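Local coordinates for protein endo-1,4-beta-xylanase 1 (Hypocrea jecorina, PDB 1XYN) that hydrolyses internal beta-1,4-xylosidic linkages in xylan, a major plant cell-wall hemicellulose, releasing xylooligosaccharides and xylose, at residues 2-7 / 38-43; 8-13 / 34-39; 23-28 / 171-176; 63-68 / 157-162. All blocks are in the same frame, centred on the assembly; numbering follows the deposited sequence.

Interaction 1 of 4, residues 2-7 / 38-43; sequences SINYDQ and VGWTTG
Ser-2 O touches the indole of Trp-40 at CD1, 3.2 Å away, where the chain runs in from the N-terminus. Ile-3 follows with both branches engaged: CD1 sits above the indole plane, displaced toward the rim and 3.5 Å from Trp-40 CZ2, while CG2, anti to the backbone N, packs on Val-38 CB. An alanine at Trp-40 would probably open a gap under Ile-3 CD1 and leave Val-176, which also packs on the indole, without that support. Asn-4 and Tyr-5 form a classic beta bulge opposite Gly-39. Asn-4 N donates to Gly-39 O at 3.0 Å, and Tyr-5 N adds a weak bond to the same oxygen. Asn-4 OD1 accepts Thr-41 N at 3.0 Å, the donor tilted 34° from the carbonyl plane. Tyr-5 O receives Gly-39 N at 2.9 Å, and the Tyr-5 ring stacks on that of Tyr-158. Asp-6, opposite Val-38 in a non-hydrogen-bonded pair, turns OD1 to the hydroxyl of Tyr-17. One carbonyl thus holds two successive amides while the Asn-4 side chain secures a third, tying the irregular N-terminal end to strand 34-40 and the residue after it, beside Tyr-158, a substrate-binding residue by similarity.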
# COMPACT_ATOMS: atom_id res chain seq x y z
N SER A 2 -9.07 -18.46 -23.04
CA SER A 2 -9.52 -17.24 -23.72
C SER A 2 -9.45 -16.19 -22.63
O SER A 2 -10.06 -16.34 -21.57
CB SER A 2 -10.96 -17.32 -24.28
OG SER A 2 -11.96 -17.15 -23.30
N ILE A 3 -8.65 -15.16 -22.88
CA ILE A 3 -8.48 -14.08 -21.92
C ILE A 3 -9.84 -13.46 -21.67
O ILE A 3 -10.56 -13.12 -22.61
CB ILE A 3 -7.52 -13.00 -22.43
CG1 ILE A 3 -6.27 -13.62 -23.07
CG2 ILE A 3 -7.13 -12.09 -21.30
CD1 ILE A 3 -5.52 -14.59 -22.19
N ASN A 4 -10.23 -13.38 -20.39
CA ASN A 4 -11.50 -12.79 -20.01
C ASN A 4 -11.31 -11.85 -18.83
O ASN A 4 -12.29 -11.48 -18.17
CB ASN A 4 -12.53 -13.88 -19.69
CG ASN A 4 -12.23 -14.62 -18.39
OD1 ASN A 4 -11.09 -14.93 -18.08
ND2 ASN A 4 -13.28 -14.90 -17.63
N TYR A 5 -10.06 -11.50 -18.55
CA TYR A 5 -9.76 -10.58 -17.45
C TYR A 5 -8.62 -9.64 -17.78
O TYR A 5 -7.58 -10.05 -18.30
CB TYR A 5 -9.46 -11.32 -16.15
CG TYR A 5 -9.43 -10.39 -14.96
CD1 TYR A 5 -10.61 -9.94 -14.38
CD2 TYR A 5 -8.22 -9.93 -14.43
CE1 TYR A 5 -10.60 -9.05 -13.31
CE2 TYR A 5 -8.19 -9.04 -13.36
CZ TYR A 5 -9.39 -8.60 -12.80
OH TYR A 5 -9.39 -7.73 -11.74
N ASP A 6 -8.83 -8.37 -17.48
CA ASP A 6 -7.84 -7.34 -17.73
C ASP A 6 -7.43 -6.69 -16.41
O ASP A 6 -8.23 -6.03 -15.73
CB ASP A 6 -8.42 -6.30 -18.70
CG ASP A 6 -7.54 -5.06 -18.84
OD1 ASP A 6 -6.33 -5.12 -18.56
OD2 ASP A 6 -8.08 -4.00 -19.23
N GLN A 7 -6.18 -6.93 -16.03
CA GLN A 7 -5.62 -6.37 -14.81
C GLN A 7 -5.13 -4.98 -15.15
O GLN A 7 -4.22 -4.82 -15.97
CB GLN A 7 -4.46 -7.26 -14.33
CG GLN A 7 -3.64 -6.69 -13.18
CD GLN A 7 -4.48 -6.27 -11.98
OE1 GLN A 7 -4.08 -5.40 -11.21
NE2 GLN A 7 -5.64 -6.90 -11.81
N VAL A 38 -3.05 -9.27 -18.61
CA VAL A 38 -4.29 -9.94 -18.98
C VAL A 38 -4.28 -11.41 -18.59
O VAL A 38 -3.23 -12.02 -18.45
CB VAL A 38 -4.58 -9.80 -20.51
CG1 VAL A 38 -4.65 -8.33 -20.89
CG2 VAL A 38 -3.52 -10.53 -21.33
N GLY A 39 -5.46 -11.98 -18.41
CA GLY A 39 -5.54 -13.37 -18.03
C GLY A 39 -6.95 -13.90 -17.85
O GLY A 39 -7.80 -13.72 -18.73
N TRP A 40 -7.22 -14.51 -16.70
CA TRP A 40 -8.52 -15.12 -16.46
C TRP A 40 -9.17 -14.75 -15.13
O TRP A 40 -8.49 -14.54 -14.12
CB TRP A 40 -8.39 -16.64 -16.60
CG TRP A 40 -7.73 -17.05 -17.91
CD1 TRP A 40 -8.37 -17.42 -19.06
CD2 TRP A 40 -6.32 -17.03 -18.22
NE1 TRP A 40 -7.44 -17.62 -20.07
CE2 TRP A 40 -6.19 -17.39 -19.58
CE3 TRP A 40 -5.17 -16.74 -17.48
CZ2 TRP A 40 -4.94 -17.46 -20.21
CZ3 TRP A 40 -3.93 -16.81 -18.11
CH2 TRP A 40 -3.83 -17.17 -19.46
N THR A 41 -10.49 -14.69 -15.14
CA THR A 41 -11.29 -14.35 -13.96
C THR A 41 -11.13 -15.36 -12.82
O THR A 41 -11.27 -15.01 -11.64
CB THR A 41 -12.78 -14.18 -14.36
OG1 THR A 41 -12.94 -12.97 -15.12
CG2 THR A 41 -13.70 -14.13 -13.14
N THR A 42 -10.89 -16.62 -13.17
CA THR A 42 -10.70 -17.69 -12.19
C THR A 42 -9.53 -18.52 -12.69
O THR A 42 -9.60 -19.15 -13.74
CB THR A 42 -11.95 -18.58 -12.06
OG1 THR A 42 -12.45 -18.90 -13.36
CG2 THR A 42 -13.05 -17.88 -11.27
N GLY A 43 -8.42 -18.49 -11.94
CA GLY A 43 -7.23 -19.22 -12.33
C GLY A 43 -7.37 -20.73 -12.25
O GLY A 43 -8.21 -21.25 -11.52

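Interaction 2 of 4, residues 8-13 / 34-39; sequences NYQTGG and FVVGVG
Tyr-9 overlaps Val-35 with one corner of its ring, CD2 lying 4.0 Å from Val-35 CG2 where the two side chains pass at a slant. CG is anti to the backbone N (chi1 177°), and the ring presents its edge to the neighbouring strand, with Val-35 N close to the ring plane. These two residues form an antiparallel hydrogen-bonded pair: Tyr-9 N donates to Val-35 O at 2.9 Å, and Val-35 N returns a bond of 2.8 Å to Tyr-9 O. On the opposite face of the sheet, Asn-8 pairs with Val-36 and Gln-10 with Phe-34, both non-hydrogen-bonded. Gln-10 and Phe-34 come together at their first side-chain carbons, CB to CB 3.6 Å, after which the phenyl ring leads away to meet Trp-28. Gln-10, its CG between the backbone N and the carbonyl carbon (chi1 38°), extends along its own strand, and NE2 donates to Asn-8 OD1 at 2.9 Å, in the carbonyl plane and on a lone pair. Val-36 CG1 lies beside that oxygen at 3.8 Å, and its side chain continues onto Val-26 of the second sheet. Beyond the strand, Thr-11 OG1 is hydrogen-bonded to Asp-33 O. The two faces therefore differ in chemistry. The bond from Gln-10 is likely to restrain the rotation of the Asn-8 amide beside the apolar Val-36, whereas Val-35, on the Tyr-9 side, packs against Glu-164, the predicted proton donor, which would place it beside the catalytic cleft.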
# COMPACT_ATOMS: atom_id res chain seq x y z
N ASN A 8 -5.76 -3.97 -14.58
CA ASN A 8 -5.36 -2.60 -14.83
C ASN A 8 -5.31 -1.77 -13.55
O ASN A 8 -6.30 -1.13 -13.17
CB ASN A 8 -6.27 -1.94 -15.86
CG ASN A 8 -5.75 -0.58 -16.31
OD1 ASN A 8 -4.70 -0.12 -15.85
ND2 ASN A 8 -6.47 0.05 -17.22
N TYR A 9 -4.15 -1.79 -12.90
CA TYR A 9 -3.94 -1.07 -11.66
C TYR A 9 -2.78 -0.11 -11.84
O TYR A 9 -1.76 -0.46 -12.41
CB TYR A 9 -3.64 -2.07 -10.54
CG TYR A 9 -3.34 -1.45 -9.20
CD1 TYR A 9 -4.36 -1.13 -8.31
CD2 TYR A 9 -2.02 -1.21 -8.80
CE1 TYR A 9 -4.08 -0.57 -7.06
CE2 TYR A 9 -1.73 -0.65 -7.56
CZ TYR A 9 -2.77 -0.34 -6.70
OH TYR A 9 -2.49 0.22 -5.47
N GLN A 10 -2.96 1.12 -11.37
CA GLN A 10 -1.92 2.14 -11.46
C GLN A 10 -2.25 3.30 -10.54
O GLN A 10 -3.42 3.63 -10.35
CB GLN A 10 -1.70 2.60 -12.91
CG GLN A 10 -2.94 2.71 -13.76
CD GLN A 10 -2.61 3.07 -15.20
OE1 GLN A 10 -2.11 4.16 -15.48
NE2 GLN A 10 -2.91 2.16 -16.13
N THR A 11 -1.21 3.89 -9.94
CA THR A 11 -1.36 4.98 -8.99
C THR A 11 -0.87 6.36 -9.44
O THR A 11 -1.23 7.37 -8.83
CB THR A 11 -0.69 4.62 -7.64
OG1 THR A 11 0.65 4.17 -7.87
CG2 THR A 11 -1.47 3.52 -6.94
N GLY A 12 -0.06 6.42 -10.49
CA GLY A 12 0.41 7.71 -10.94
C GLY A 12 1.45 7.63 -12.03
O GLY A 12 1.84 6.54 -12.45
N GLY A 13 1.88 8.80 -12.51
CA GLY A 13 2.90 8.86 -13.55
C GLY A 13 2.45 8.45 -14.93
O GLY A 13 1.26 8.25 -15.21
N PHE A 34 2.26 0.10 -10.30
CA PHE A 34 1.16 -0.23 -11.20
C PHE A 34 1.28 -1.71 -11.53
O PHE A 34 2.38 -2.27 -11.57
CB PHE A 34 1.25 0.60 -12.48
CG PHE A 34 2.46 0.30 -13.32
CD1 PHE A 34 3.67 0.93 -13.07
CD2 PHE A 34 2.40 -0.62 -14.35
CE1 PHE A 34 4.81 0.63 -13.83
CE2 PHE A 34 3.53 -0.92 -15.12
CZ PHE A 34 4.73 -0.29 -14.86
N VAL A 35 0.13 -2.37 -11.70
CA VAL A 35 0.10 -3.78 -12.05
C VAL A 35 -0.87 -3.93 -13.22
O VAL A 35 -2.08 -3.78 -13.04
CB VAL A 35 -0.43 -4.65 -10.88
CG1 VAL A 35 -0.29 -6.14 -11.22
CG2 VAL A 35 0.29 -4.32 -9.58
N VAL A 36 -0.34 -4.20 -14.41
CA VAL A 36 -1.20 -4.38 -15.58
C VAL A 36 -0.89 -5.70 -16.27
O VAL A 36 0.24 -6.17 -16.25
CB VAL A 36 -1.00 -3.27 -16.64
CG1 VAL A 36 -1.39 -1.91 -16.09
CG2 VAL A 36 0.44 -3.28 -17.14
N GLY A 37 -1.90 -6.26 -16.92
CA GLY A 37 -1.71 -7.51 -17.63
C GLY A 37 -3.05 -8.12 -17.94
O GLY A 37 -4.09 -7.55 -17.58
N VAL A 38 -3.05 -9.27 -18.61
CA VAL A 38 -4.29 -9.94 -18.98
C VAL A 38 -4.28 -11.41 -18.59
O VAL A 38 -3.23 -12.02 -18.45
CB VAL A 38 -4.58 -9.80 -20.51
CG1 VAL A 38 -4.65 -8.33 -20.89
CG2 VAL A 38 -3.52 -10.53 -21.33
N GLY A 39 -5.46 -11.98 -18.41
CA GLY A 39 -5.54 -13.37 -18.03
C GLY A 39 -6.95 -13.90 -17.85
O GLY A 39 -7.80 -13.72 -18.73

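Interaction 3 of 4, residues 23-28 / 171-176; sequences GFSVNW and SASQSV
This is a regular antiparallel strand pair in the five-stranded sheet of the family 11 beta-jelly roll, where strand 23-30 lies between 14-19 and 168-177. The two directions are 178° apart, and four backbone hydrogen bonds join Phe-24 to Gln-174 and Val-26 to Ala-172. The faces differ. Ser-25, Asn-27, Ser-171 and Ser-173 make a polar one, on which Asn-27 OD1 meets Ser-171 CB at 3.2 Å. The other is mainly apolar, Gln-174 being the polar exception with its NE2 hydrogen-bonded to Ser-53 O, and it packs on the second sheet: Val-26 CG2 lies 4.1 Å from Ala-172 CB, and Val-163 of strand 155-166 touches Ala-172. Trp-28 reaches across at the end of the pair: its CG lies between the backbone N and the carbonyl carbon (chi1 71°), and the six-membered part of the indole lies over the backbone of Ser-171, with CZ3 3.4 Å from Ser-171 N. An alanine in place of Trp-28 would probably uncover that amide and leave Phe-34 and Phe-54 facing a gap. Gly-23 comes within 3.2 Å of Gln-174 O through its CA, and a side chain at this position would collide with that oxygen. Gln-174 runs alongside the Phe-24 ring, whose CE1 lies 3.8 Å from Gln-174 CB; the same ring atom receives Val-176 CG2 at the ring edge, 4.0 Å away.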
# COMPACT_ATOMS: atom_id res chain seq x y z
N GLY A 23 -2.97 -10.55 -25.66
CA GLY A 23 -1.89 -10.05 -24.83
C GLY A 23 -2.05 -8.62 -24.40
O GLY A 23 -3.16 -8.12 -24.19
N PHE A 24 -0.91 -7.95 -24.24
CA PHE A 24 -0.91 -6.56 -23.82
C PHE A 24 0.41 -5.88 -24.11
O PHE A 24 1.43 -6.54 -24.37
CB PHE A 24 -1.24 -6.44 -22.32
CG PHE A 24 -0.18 -6.99 -21.42
CD1 PHE A 24 -0.12 -8.35 -21.14
CD2 PHE A 24 0.77 -6.14 -20.85
CE1 PHE A 24 0.88 -8.87 -20.33
CE2 PHE A 24 1.77 -6.65 -20.03
CZ PHE A 24 1.83 -8.02 -19.77
N SER A 25 0.39 -4.56 -23.99
CA SER A 25 1.54 -3.73 -24.24
C SER A 25 1.55 -2.65 -23.16
O SER A 25 0.49 -2.26 -22.67
CB SER A 25 1.40 -3.10 -25.63
OG SER A 25 2.50 -2.29 -25.96
N VAL A 26 2.74 -2.26 -22.73
CA VAL A 26 2.90 -1.22 -21.73
C VAL A 26 4.19 -0.46 -21.90
O VAL A 26 5.22 -1.03 -22.26
CB VAL A 26 2.87 -1.73 -20.26
CG1 VAL A 26 1.60 -1.28 -19.59
CG2 VAL A 26 3.05 -3.24 -20.19
N ASN A 27 4.10 0.85 -21.72
CA ASN A 27 5.22 1.77 -21.78
C ASN A 27 5.01 2.57 -20.51
O ASN A 27 3.89 2.97 -20.22
CB ASN A 27 5.12 2.71 -22.98
CG ASN A 27 5.61 2.07 -24.26
OD1 ASN A 27 6.81 1.90 -24.45
ND2 ASN A 27 4.69 1.71 -25.14
N TRP A 28 6.07 2.76 -19.73
CA TRP A 28 5.91 3.50 -18.49
C TRP A 28 7.10 4.38 -18.15
O TRP A 28 8.19 4.19 -18.69
CB TRP A 28 5.59 2.54 -17.32
CG TRP A 28 6.75 1.65 -16.87
CD1 TRP A 28 7.67 1.94 -15.91
CD2 TRP A 28 7.12 0.36 -17.40
NE1 TRP A 28 8.59 0.93 -15.81
CE2 TRP A 28 8.28 -0.06 -16.71
CE3 TRP A 28 6.57 -0.49 -18.37
CZ2 TRP A 28 8.91 -1.28 -16.97
CZ3 TRP A 28 7.21 -1.70 -18.63
CH2 TRP A 28 8.37 -2.08 -17.93
N SER A 171 9.40 -0.76 -21.01
CA SER A 171 8.31 -1.15 -21.90
C SER A 171 8.23 -2.67 -22.00
O SER A 171 9.19 -3.37 -21.72
CB SER A 171 8.52 -0.54 -23.29
OG SER A 171 9.70 -1.02 -23.90
N ALA A 172 7.06 -3.17 -22.40
CA ALA A 172 6.82 -4.60 -22.52
C ALA A 172 5.66 -4.91 -23.48
O ALA A 172 4.64 -4.23 -23.49
CB ALA A 172 6.51 -5.20 -21.14
N SER A 173 5.87 -5.92 -24.33
CA SER A 173 4.86 -6.37 -25.29
C SER A 173 4.83 -7.87 -25.10
O SER A 173 5.76 -8.57 -25.49
CB SER A 173 5.27 -6.03 -26.72
OG SER A 173 5.31 -4.62 -26.92
N GLN A 174 3.77 -8.35 -24.46
CA GLN A 174 3.64 -9.76 -24.15
C GLN A 174 2.40 -10.44 -24.72
O GLN A 174 1.33 -9.86 -24.76
CB GLN A 174 3.66 -9.95 -22.63
CG GLN A 174 5.01 -9.67 -21.96
CD GLN A 174 6.03 -10.77 -22.22
OE1 GLN A 174 5.70 -11.95 -22.14
NE2 GLN A 174 7.26 -10.38 -22.54
N SER A 175 2.58 -11.70 -25.12
CA SER A 175 1.50 -12.53 -25.66
C SER A 175 1.16 -13.49 -24.51
O SER A 175 2.05 -14.10 -23.94
CB SER A 175 2.02 -13.33 -26.86
OG SER A 175 2.72 -12.49 -27.78
N VAL A 176 -0.13 -13.61 -24.20
CA VAL A 176 -0.62 -14.45 -23.10
C VAL A 176 -1.64 -15.51 -23.54
O VAL A 176 -2.52 -15.23 -24.35
CB VAL A 176 -1.29 -13.55 -22.02
CG1 VAL A 176 -1.88 -14.39 -20.90
CG2 VAL A 176 -0.30 -12.54 -21.49

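Interaction 4 of 4, residues 63-68 / 157-162; sequences LSVYGW and NYQVVA
The ring of Tyr-66 has Tyr-158 OH and Val-160 CG2 at its edge, the hydroxyl 3.6 Å from CE2, and Tyr-77 meets it edge-to-face. Tyr-158 CG sits between the backbone N and the carbonyl carbon (chi1 74°), and its ring lies alongside Trp-68, pointing the same way, with its plane and that of the pyrrole 48° apart and Trp-68 CD1 3.4 Å from Tyr-158 CZ. In the family 11 jelly roll, Tyr-66 and Tyr-158 are substrate-binding by similarity, consistent with a place on the cleft side of the curved sheet. Trp-68 NE1 donates to Tyr-66 OH at 2.7 Å, somewhat bent at 133°, and that hydroxyl is also hydrogen-bonded to Glu-75, the predicted nucleophile. The indole thus probably acts as a second-shell partner that orients the phenol beside the carboxylate. Six backbone hydrogen bonds pair the strands beneath, from Ser-64 with Ala-162 to Trp-68 with Asn-157 and Tyr-158. On the far face Val-65 CG1 packs on Gln-159 CG at 4.2 Å, both residues also touching Ile-48, and Gln-159 NE2 reaches Tyr-76 OH. Gly-67 pairs with Gln-159; its CA is 3.3 Å from Tyr-158 O, with which a side chain would clash. Tyr-158 N is hydrogen-bonded to Asn-157 OD1. At the other end a water donates to Ala-162 O at 3.1 Å and is hydrogen-bonded to Ser-64 OG at 2.7 Å.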
# COMPACT_ATOMS: atom_id res chain seq x y z
N LEU A 63 8.25 -9.20 -14.38
CA LEU A 63 7.39 -9.89 -15.35
C LEU A 63 7.02 -11.21 -14.66
O LEU A 63 7.88 -12.05 -14.39
CB LEU A 63 8.14 -10.16 -16.66
CG LEU A 63 7.34 -10.91 -17.74
CD1 LEU A 63 6.08 -10.13 -18.13
CD2 LEU A 63 8.23 -11.16 -18.96
N SER A 64 5.73 -11.40 -14.37
CA SER A 64 5.34 -12.61 -13.67
C SER A 64 3.88 -13.01 -13.77
O SER A 64 3.02 -12.21 -14.12
CB SER A 64 5.65 -12.45 -12.18
OG SER A 64 4.86 -11.42 -11.59
N VAL A 65 3.62 -14.29 -13.50
CA VAL A 65 2.26 -14.77 -13.45
C VAL A 65 1.88 -14.24 -12.08
O VAL A 65 2.65 -14.40 -11.12
CB VAL A 65 2.17 -16.32 -13.49
CG1 VAL A 65 0.74 -16.78 -13.21
CG2 VAL A 65 2.65 -16.86 -14.87
N TYR A 66 0.78 -13.51 -12.01
CA TYR A 66 0.31 -12.89 -10.77
C TYR A 66 -1.14 -13.29 -10.51
O TYR A 66 -1.93 -13.44 -11.44
CB TYR A 66 0.44 -11.36 -10.90
CG TYR A 66 -0.22 -10.55 -9.81
CD1 TYR A 66 0.38 -10.38 -8.57
CD2 TYR A 66 -1.45 -9.92 -10.03
CE1 TYR A 66 -0.21 -9.60 -7.58
CE2 TYR A 66 -2.05 -9.16 -9.05
CZ TYR A 66 -1.43 -8.99 -7.83
OH TYR A 66 -2.02 -8.21 -6.86
N GLY A 67 -1.50 -13.42 -9.24
CA GLY A 67 -2.86 -13.79 -8.91
C GLY A 67 -3.24 -13.67 -7.45
O GLY A 67 -2.44 -13.23 -6.61
N TRP A 68 -4.47 -14.05 -7.16
CA TRP A 68 -5.04 -14.00 -5.82
C TRP A 68 -5.76 -15.30 -5.46
O TRP A 68 -6.05 -16.12 -6.33
CB TRP A 68 -6.03 -12.83 -5.70
CG TRP A 68 -5.36 -11.51 -5.64
CD1 TRP A 68 -4.87 -10.80 -6.69
CD2 TRP A 68 -5.03 -10.76 -4.46
NE1 TRP A 68 -4.25 -9.66 -6.24
CE2 TRP A 68 -4.34 -9.60 -4.88
CE3 TRP A 68 -5.26 -10.94 -3.08
CZ2 TRP A 68 -3.86 -8.64 -3.98
CZ3 TRP A 68 -4.79 -9.99 -2.19
CH2 TRP A 68 -4.10 -8.85 -2.64
N ASN A 157 -8.91 -17.15 -7.42
CA ASN A 157 -9.55 -15.95 -7.90
C ASN A 157 -8.87 -15.63 -9.23
O ASN A 157 -8.42 -16.56 -9.90
CB ASN A 157 -9.42 -14.80 -6.91
CG ASN A 157 -10.42 -13.70 -7.17
OD1 ASN A 157 -10.16 -12.77 -7.95
ND2 ASN A 157 -11.59 -13.81 -6.56
N TYR A 158 -8.71 -14.36 -9.60
CA TYR A 158 -8.09 -14.07 -10.89
C TYR A 158 -6.61 -14.46 -11.01
O TYR A 158 -5.89 -14.56 -10.01
CB TYR A 158 -8.36 -12.63 -11.34
CG TYR A 158 -7.60 -11.54 -10.63
CD1 TYR A 158 -6.29 -11.21 -11.02
CD2 TYR A 158 -8.20 -10.77 -9.63
CE1 TYR A 158 -5.61 -10.15 -10.43
CE2 TYR A 158 -7.53 -9.71 -9.04
CZ TYR A 158 -6.24 -9.40 -9.44
OH TYR A 158 -5.55 -8.35 -8.85
N GLN A 159 -6.17 -14.68 -12.24
CA GLN A 159 -4.81 -15.09 -12.52
C GLN A 159 -4.39 -14.49 -13.85
O GLN A 159 -4.93 -14.83 -14.89
CB GLN A 159 -4.76 -16.62 -12.58
CG GLN A 159 -3.42 -17.25 -12.89
CD GLN A 159 -3.53 -18.77 -12.98
OE1 GLN A 159 -3.74 -19.33 -14.06
NE2 GLN A 159 -3.42 -19.44 -11.84
N VAL A 160 -3.43 -13.57 -13.81
CA VAL A 160 -2.97 -12.90 -15.01
C VAL A 160 -1.46 -12.96 -15.16
O VAL A 160 -0.77 -13.46 -14.29
CB VAL A 160 -3.36 -11.38 -15.00
CG1 VAL A 160 -4.89 -11.21 -15.06
CG2 VAL A 160 -2.81 -10.70 -13.75
N VAL A 161 -0.98 -12.53 -16.32
CA VAL A 161 0.44 -12.42 -16.61
C VAL A 161 0.55 -10.90 -16.52
O VAL A 161 -0.07 -10.19 -17.29
CB VAL A 161 0.76 -12.87 -18.04
CG1 VAL A 161 2.18 -12.48 -18.41
CG2 VAL A 161 0.57 -14.36 -18.16
N ALA A 162 1.29 -10.41 -15.53
CA ALA A 162 1.41 -8.97 -15.33
C ALA A 162 2.81 -8.39 -15.27
O ALA A 162 3.80 -9.10 -15.03
CB ALA A 162 0.62 -8.57 -14.09
O HOH W 1 4.48 -8.76 -11.98
O HOH W 2 -5.81 -17.50 -8.98

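Interactions 1 and 2 are successive parts of one pairing, strand 5-10 with strand 34-40, their centres about 14 Å apart and joined through Gln-7 and Gly-37. Strand 34-40 borders strand 155-166, so interaction 4 extends the same sheet, its centre about 9 Å from that of interaction 1 and about 12 Å from that of interaction 2. Interaction 3 belongs to the other sheet, which packs on the first through Phe-24, Val-26, Val-36 and Val-161. Along the chain, interaction 4 lies inside the loop closed by interaction 3, whereas interactions 1 and 2 cross interaction 3. Chain ends and middle are thus interlocked in a two-sheet jelly roll, consistent with an apolar core behind the substrate cleft.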